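Local coordinates for hypothetical protein TM1070 (Thermotoga maritima, PDB 1NC7), which is of unknown function but belongs to the Anabaena sensory rhodopsin transducer family and probably takes part in signalling as a metal-binding tetramer, at residues Gly34-Gly39 and Lys99-Met104; Glu58-Arg63 and Ser107-Val112. One frame throughout, in Å; residues are numbered along the deposited sequence.

Contact 1: Gly34-Gly39 and Lys99-Met104; sequences GYIPNG and KPYSIM
An antiparallel beta bridge joins Gly34 of strand 28-34 to Tyr101 of strand 101-107, inside an all-beta chain of the sensory rhodopsin transducer family. The two form a hydrogen-bonded pair: Gly34 N gives its hydrogen to Tyr101 O at 2.8 Å, and Tyr101 N returns a bond of 2.9 Å to Gly34 O. That oxygen also receives a CA-H...O contact from Pro100 CA and a hydrogen bond from His87 of a second subunit, so two N-H bonds and a weaker CA-H contact converge on it, one of the bonds coming from a neighbouring subunit.

The Tyr101 ring folds back over Gly34. Its chi1 of 62° holds CG between the backbone N and the carbonyl carbon, which lays one ring face on the glycine: Gly34 CA stands 3.6 Å from the ring centroid in a CH-pi contact, and Tyr35 N lies over the same face. Gly34 C lies 3.5 Å above the plane of the Tyr101 ring, over its centre. Phe66 meets Tyr101 edge-to-face.

Beyond the pair the segments part. The Tyr35 ring turns an edge to Pro100 N, with CD1 4.3 Å from Pro100 CD, and a water bridges the gap by accepting hydrogens from Ile36 N and Lys99 N. Lys99 stretches away to Ser71. Farther along Tyr101, the Ile36 side chain crosses the ring obliquely, CG1 near the ring edge and CD1 3.4 Å from Tyr101 OH.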
loop_
_atom_site.group_PDB
_atom_site.type_symbol
_atom_site.label_atom_id
_atom_site.label_comp_id
_atom_site.label_asym_id
_atom_site.label_seq_id
_atom_site.Cartn_x
_atom_site.Cartn_y
_atom_site.Cartn_z
ATOM N N GLY D 34 11.893 4.645 -4.238
ATOM C CA GLY D 34 12.728 5.116 -3.151
ATOM C C GLY D 34 13.135 6.556 -3.408
ATOM O O GLY D 34 13.459 6.921 -4.543
ATOM N N TYR D 35 13.118 7.378 -2.364
ATOM C CA TYR D 35 13.482 8.786 -2.493
ATOM C C TYR D 35 13.569 9.418 -1.108
ATOM O O TYR D 35 12.633 9.313 -0.319
ATOM C CB TYR D 35 12.414 9.517 -3.314
ATOM C CG TYR D 35 12.715 10.966 -3.634
ATOM C CD1 TYR D 35 13.499 11.307 -4.736
ATOM C CD2 TYR D 35 12.178 11.996 -2.865
ATOM C CE1 TYR D 35 13.734 12.637 -5.071
ATOM C CE2 TYR D 35 12.408 13.333 -3.189
ATOM C CZ TYR D 35 13.185 13.643 -4.296
ATOM O OH TYR D 35 13.401 14.958 -4.639
ATOM N N ILE D 36 14.689 10.068 -0.811
ATOM C CA ILE D 36 14.858 10.732 0.475
ATOM C C ILE D 36 14.649 12.232 0.279
ATOM O O ILE D 36 15.498 12.904 -0.303
ATOM C CB ILE D 36 16.281 10.521 1.048
ATOM C CG1 ILE D 36 16.566 9.027 1.223
ATOM C CG2 ILE D 36 16.425 11.273 2.367
ATOM C CD1 ILE D 36 15.624 8.321 2.171
ATOM N N PRO D 37 13.506 12.773 0.738
ATOM C CA PRO D 37 13.229 14.209 0.594
ATOM C C PRO D 37 14.212 15.002 1.462
ATOM O O PRO D 37 14.822 14.439 2.364
ATOM C CB PRO D 37 11.786 14.336 1.091
ATOM C CG PRO D 37 11.210 12.965 0.854
ATOM C CD PRO D 37 12.337 12.071 1.291
ATOM N N ASN D 38 14.345 16.302 1.216
ATOM C CA ASN D 38 15.296 17.111 1.983
ATOM C C ASN D 38 14.724 18.068 3.031
ATOM O O ASN D 38 15.475 18.826 3.645
ATOM C CB ASN D 38 16.178 17.916 1.025
ATOM C CG ASN D 38 15.403 18.987 0.283
ATOM O OD1 ASN D 38 14.806 19.873 0.895
ATOM N ND2 ASN D 38 15.410 18.913 -1.042
ATOM N N GLY D 39 13.415 18.039 3.245
ATOM C CA GLY D 39 12.825 18.943 4.221
ATOM C C GLY D 39 12.890 18.479 5.664
ATOM O O GLY D 39 13.190 17.318 5.945
ATOM N N LYS D 99 17.292 12.008 -4.713
ATOM C CA LYS D 99 17.784 11.211 -5.824
ATOM C C LYS D 99 16.954 9.934 -5.872
ATOM O O LYS D 99 17.030 9.101 -4.970
ATOM C CB LYS D 99 19.264 10.867 -5.624
ATOM C CG LYS D 99 19.881 10.111 -6.792
ATOM C CD LYS D 99 21.369 9.869 -6.577
ATOM C CE LYS D 99 22.001 9.244 -7.814
ATOM N NZ LYS D 99 23.467 9.045 -7.657
ATOM N N PRO D 100 16.143 9.768 -6.922
ATOM C CA PRO D 100 15.312 8.566 -7.032
ATOM C C PRO D 100 16.120 7.275 -7.052
ATOM O O PRO D 100 17.205 7.220 -7.625
ATOM C CB PRO D 100 14.546 8.793 -8.333
ATOM C CG PRO D 100 15.478 9.639 -9.140
ATOM C CD PRO D 100 15.992 10.621 -8.115
ATOM N N TYR D 101 15.584 6.244 -6.412
ATOM C CA TYR D 101 16.245 4.949 -6.376
ATOM C C TYR D 101 15.210 3.855 -6.156
ATOM O O TYR D 101 14.017 4.136 -6.002
ATOM C CB TYR D 101 17.311 4.923 -5.266
ATOM C CG TYR D 101 16.793 5.108 -3.850
ATOM C CD1 TYR D 101 16.279 4.034 -3.125
ATOM C CD2 TYR D 101 16.829 6.357 -3.234
ATOM C CE1 TYR D 101 15.816 4.200 -1.816
ATOM C CE2 TYR D 101 16.368 6.533 -1.930
ATOM C CZ TYR D 101 15.866 5.455 -1.229
ATOM O OH TYR D 101 15.413 5.637 0.058
ATOM N N SER D 102 15.666 2.610 -6.197
ATOM C CA SER D 102 14.807 1.455 -5.968
ATOM C C SER D 102 15.590 0.530 -5.057
ATOM O O SER D 102 16.819 0.601 -5.002
ATOM C CB SER D 102 14.470 0.740 -7.274
ATOM O OG SER D 102 13.648 1.549 -8.093
ATOM N N ILE D 103 14.881 -0.339 -4.346
ATOM C CA ILE D 103 15.520 -1.241 -3.399
ATOM C C ILE D 103 15.249 -2.718 -3.639
ATOM O O ILE D 103 14.113 -3.119 -3.866
ATOM C CB ILE D 103 15.039 -0.954 -1.953
ATOM C CG1 ILE D 103 15.270 0.514 -1.592
ATOM C CG2 ILE D 103 15.757 -1.870 -0.969
ATOM C CD1 ILE D 103 14.653 0.906 -0.258
HETATM N N MSE D 104 16.312 -3.516 -3.603
HETATM C CA MSE D 104 16.188 -4.962 -3.699
HETATM C C MSE D 104 16.871 -5.446 -2.428
HETATM O O MSE D 104 18.020 -5.089 -2.160
HETATM C CB MSE D 104 16.917 -5.542 -4.909
HETATM C CG MSE D 104 17.058 -7.064 -4.796
HETATM SE SE MSE D 104 17.849 -7.943 -6.318
HETATM C CE MSE D 104 19.645 -7.241 -6.177
HETATM O O HOH W 1 17.090 10.113 -2.418
#

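Contact 2: Glu58-Arg63 and Ser107-Val112; sequences ETAKIR and SNVPVV
A sharp turn of the chain at Asn108 and Val109, between strands 101-107 and 110-121, packs against the beginning of strand 60-68. Ile62 and Ser107 are an antiparallel non-hydrogen-bonded pair with CA atoms 4.3 Å apart, and Ser107 CA also directs a CA-H...O contact at Lys61 O.

Past Ser107 the Asn108 side chain takes over the pairing. With chi1 at 65°, its amide lies beside the neighbouring strand, and OD1 accepts the Lys61 N hydrogen at 2.7 Å along a nearly straight line (172°), although the donor stands well above the plane of the amide carbonyl. Asn108 N completes the exchange with a longer bond of 3.3 Å to Lys61 O. The other branch, ND2, reaches Thr59 O through a water that accepts from the amide and donates to the carbonyl. Both branches of the amide therefore serve the neighbouring segment, OD1 directly and ND2 through the water.

Within the bend, Ser107 OG donates to Val109 O at 2.6 Å, in the carbonyl plane and on a lone pair; the same OG touches Ala60 CB and Ile62 CG1. Ala60 CB presses on Val109 CG2 at 3.4 Å, tighter than usual for two carbons, and meets Val111 CG1 from the next strand. Ile52 of strand 47-54 adjoins both Ile62 and Val111.

Asn108 OD1 therefore takes the place of a strand carbonyl: the amide satisfies Lys61 N directly and Thr59 O through water, while the Ser107 hydroxyl holds the turn together beside Ala60, Val109 and Val111.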
loop_
_atom_site.group_PDB
_atom_site.type_symbol
_atom_site.label_atom_id
_atom_site.label_comp_id
_atom_site.label_asym_id
_atom_site.label_seq_id
_atom_site.Cartn_x
_atom_site.Cartn_y
_atom_site.Cartn_z
ATOM N N GLU D 58 16.453 -17.960 13.583
ATOM C CA GLU D 58 17.832 -17.664 13.223
ATOM C C GLU D 58 17.980 -16.216 12.789
ATOM O O GLU D 58 17.060 -15.629 12.215
ATOM C CB GLU D 58 18.311 -18.599 12.108
ATOM C CG GLU D 58 18.502 -20.039 12.565
ATOM C CD GLU D 58 19.033 -20.946 11.471
ATOM O OE1 GLU D 58 19.259 -22.144 11.753
ATOM O OE2 GLU D 58 19.224 -20.467 10.332
ATOM N N THR D 59 19.142 -15.643 13.080
ATOM C CA THR D 59 19.431 -14.264 12.721
ATOM C C THR D 59 19.415 -14.110 11.206
ATOM O O THR D 59 19.922 -14.962 10.474
ATOM C CB THR D 59 20.813 -13.830 13.260
ATOM O OG1 THR D 59 20.787 -13.831 14.694
ATOM C CG2 THR D 59 21.174 -12.435 12.765
ATOM N N ALA D 60 18.820 -13.019 10.739
ATOM C CA ALA D 60 18.746 -12.761 9.314
ATOM C C ALA D 60 19.858 -11.814 8.889
ATOM O O ALA D 60 20.060 -10.763 9.497
ATOM C CB ALA D 60 17.389 -12.162 8.959
ATOM N N LYS D 61 20.594 -12.216 7.860
ATOM C CA LYS D 61 21.666 -11.401 7.305
ATOM C C LYS D 61 21.080 -10.899 5.993
ATOM O O LYS D 61 20.785 -11.684 5.088
ATOM C CB LYS D 61 22.911 -12.251 7.057
ATOM C CG LYS D 61 23.499 -12.848 8.327
ATOM C CD LYS D 61 24.712 -13.710 8.024
ATOM C CE LYS D 61 25.284 -14.322 9.294
ATOM N NZ LYS D 61 26.462 -15.190 9.005
ATOM N N ILE D 62 20.905 -9.589 5.902
ATOM C CA ILE D 62 20.289 -8.999 4.731
ATOM C C ILE D 62 21.188 -8.058 3.941
ATOM O O ILE D 62 21.819 -7.162 4.500
ATOM C CB ILE D 62 19.011 -8.248 5.152
ATOM C CG1 ILE D 62 18.151 -9.162 6.031
ATOM C CG2 ILE D 62 18.216 -7.840 3.934
ATOM C CD1 ILE D 62 16.926 -8.494 6.600
ATOM N N ARG D 63 21.240 -8.292 2.633
ATOM C CA ARG D 63 22.018 -7.473 1.715
ATOM C C ARG D 63 21.012 -6.560 1.020
ATOM O O ARG D 63 20.090 -7.036 0.354
ATOM C CB ARG D 63 22.725 -8.361 0.687
ATOM C CG ARG D 63 23.476 -7.596 -0.387
ATOM C CD ARG D 63 24.249 -8.537 -1.298
ATOM N NE ARG D 63 23.381 -9.523 -1.933
ATOM C CZ ARG D 63 23.801 -10.446 -2.792
ATOM N NH1 ARG D 63 25.084 -10.513 -3.124
ATOM N NH2 ARG D 63 22.939 -11.306 -3.319
ATOM N N SER D 107 17.700 -11.726 1.804
ATOM C CA SER D 107 17.961 -12.295 3.120
ATOM C C SER D 107 18.288 -13.779 3.045
ATOM O O SER D 107 17.832 -14.475 2.141
ATOM C CB SER D 107 16.736 -12.091 4.017
ATOM O OG SER D 107 16.957 -12.609 5.316
ATOM N N ASN D 108 19.077 -14.258 4.003
ATOM C CA ASN D 108 19.450 -15.667 4.040
ATOM C C ASN D 108 18.298 -16.500 4.602
ATOM O O ASN D 108 18.225 -17.708 4.377
ATOM C CB ASN D 108 20.718 -15.856 4.883
ATOM C CG ASN D 108 20.510 -15.511 6.342
ATOM O OD1 ASN D 108 19.897 -14.498 6.669
ATOM N ND2 ASN D 108 21.034 -16.351 7.230
ATOM N N VAL D 109 17.397 -15.843 5.329
ATOM C CA VAL D 109 16.230 -16.502 5.906
ATOM C C VAL D 109 14.999 -15.645 5.626
ATOM O O VAL D 109 15.108 -14.436 5.422
ATOM C CB VAL D 109 16.360 -16.692 7.437
ATOM C CG1 VAL D 109 17.551 -17.586 7.754
ATOM C CG2 VAL D 109 16.496 -15.340 8.125
ATOM N N PRO D 110 13.811 -16.260 5.614
ATOM C CA PRO D 110 12.574 -15.519 5.351
ATOM C C PRO D 110 12.312 -14.377 6.329
ATOM O O PRO D 110 12.483 -14.529 7.538
ATOM C CB PRO D 110 11.499 -16.599 5.444
ATOM C CG PRO D 110 12.232 -17.847 5.019
ATOM C CD PRO D 110 13.538 -17.702 5.753
ATOM N N VAL D 111 11.907 -13.231 5.785
ATOM C CA VAL D 111 11.565 -12.055 6.584
ATOM C C VAL D 111 10.428 -11.339 5.860
ATOM O O VAL D 111 10.007 -11.766 4.789
ATOM C CB VAL D 111 12.766 -11.080 6.732
ATOM C CG1 VAL D 111 13.872 -11.737 7.543
ATOM C CG2 VAL D 111 13.285 -10.664 5.360
ATOM N N VAL D 112 9.911 -10.269 6.455
ATOM C CA VAL D 112 8.844 -9.503 5.818
ATOM C C VAL D 112 9.281 -8.048 5.852
ATOM O O VAL D 112 9.849 -7.591 6.848
ATOM C CB VAL D 112 7.497 -9.651 6.558
ATOM C CG1 VAL D 112 6.408 -8.910 5.789
ATOM C CG2 VAL D 112 7.131 -11.126 6.688
HETATM O O HOH W 2 22.014 -16.556 10.058
#

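Overall arrangement
From the N terminus the chain runs through strand 28-34 into 34-39, then 58-63, and later returns through 99-104 and 107-112. Contact 1 closes the loop from 34-39 to 99-104; contact 2 closes that from 58-63 to 107-112. Because the segments alternate, the two closures cross. Strand 101-107 lies between strands 28-34 and 60-68, so contact 1 joins it to strand 28-34 and contact 2, through Ser107, to strand 60-68, just before the chain turns into strand 110-121. The contact centres are 23 Å apart on opposite sides of the chain's centre; contact 1 also meets a second subunit.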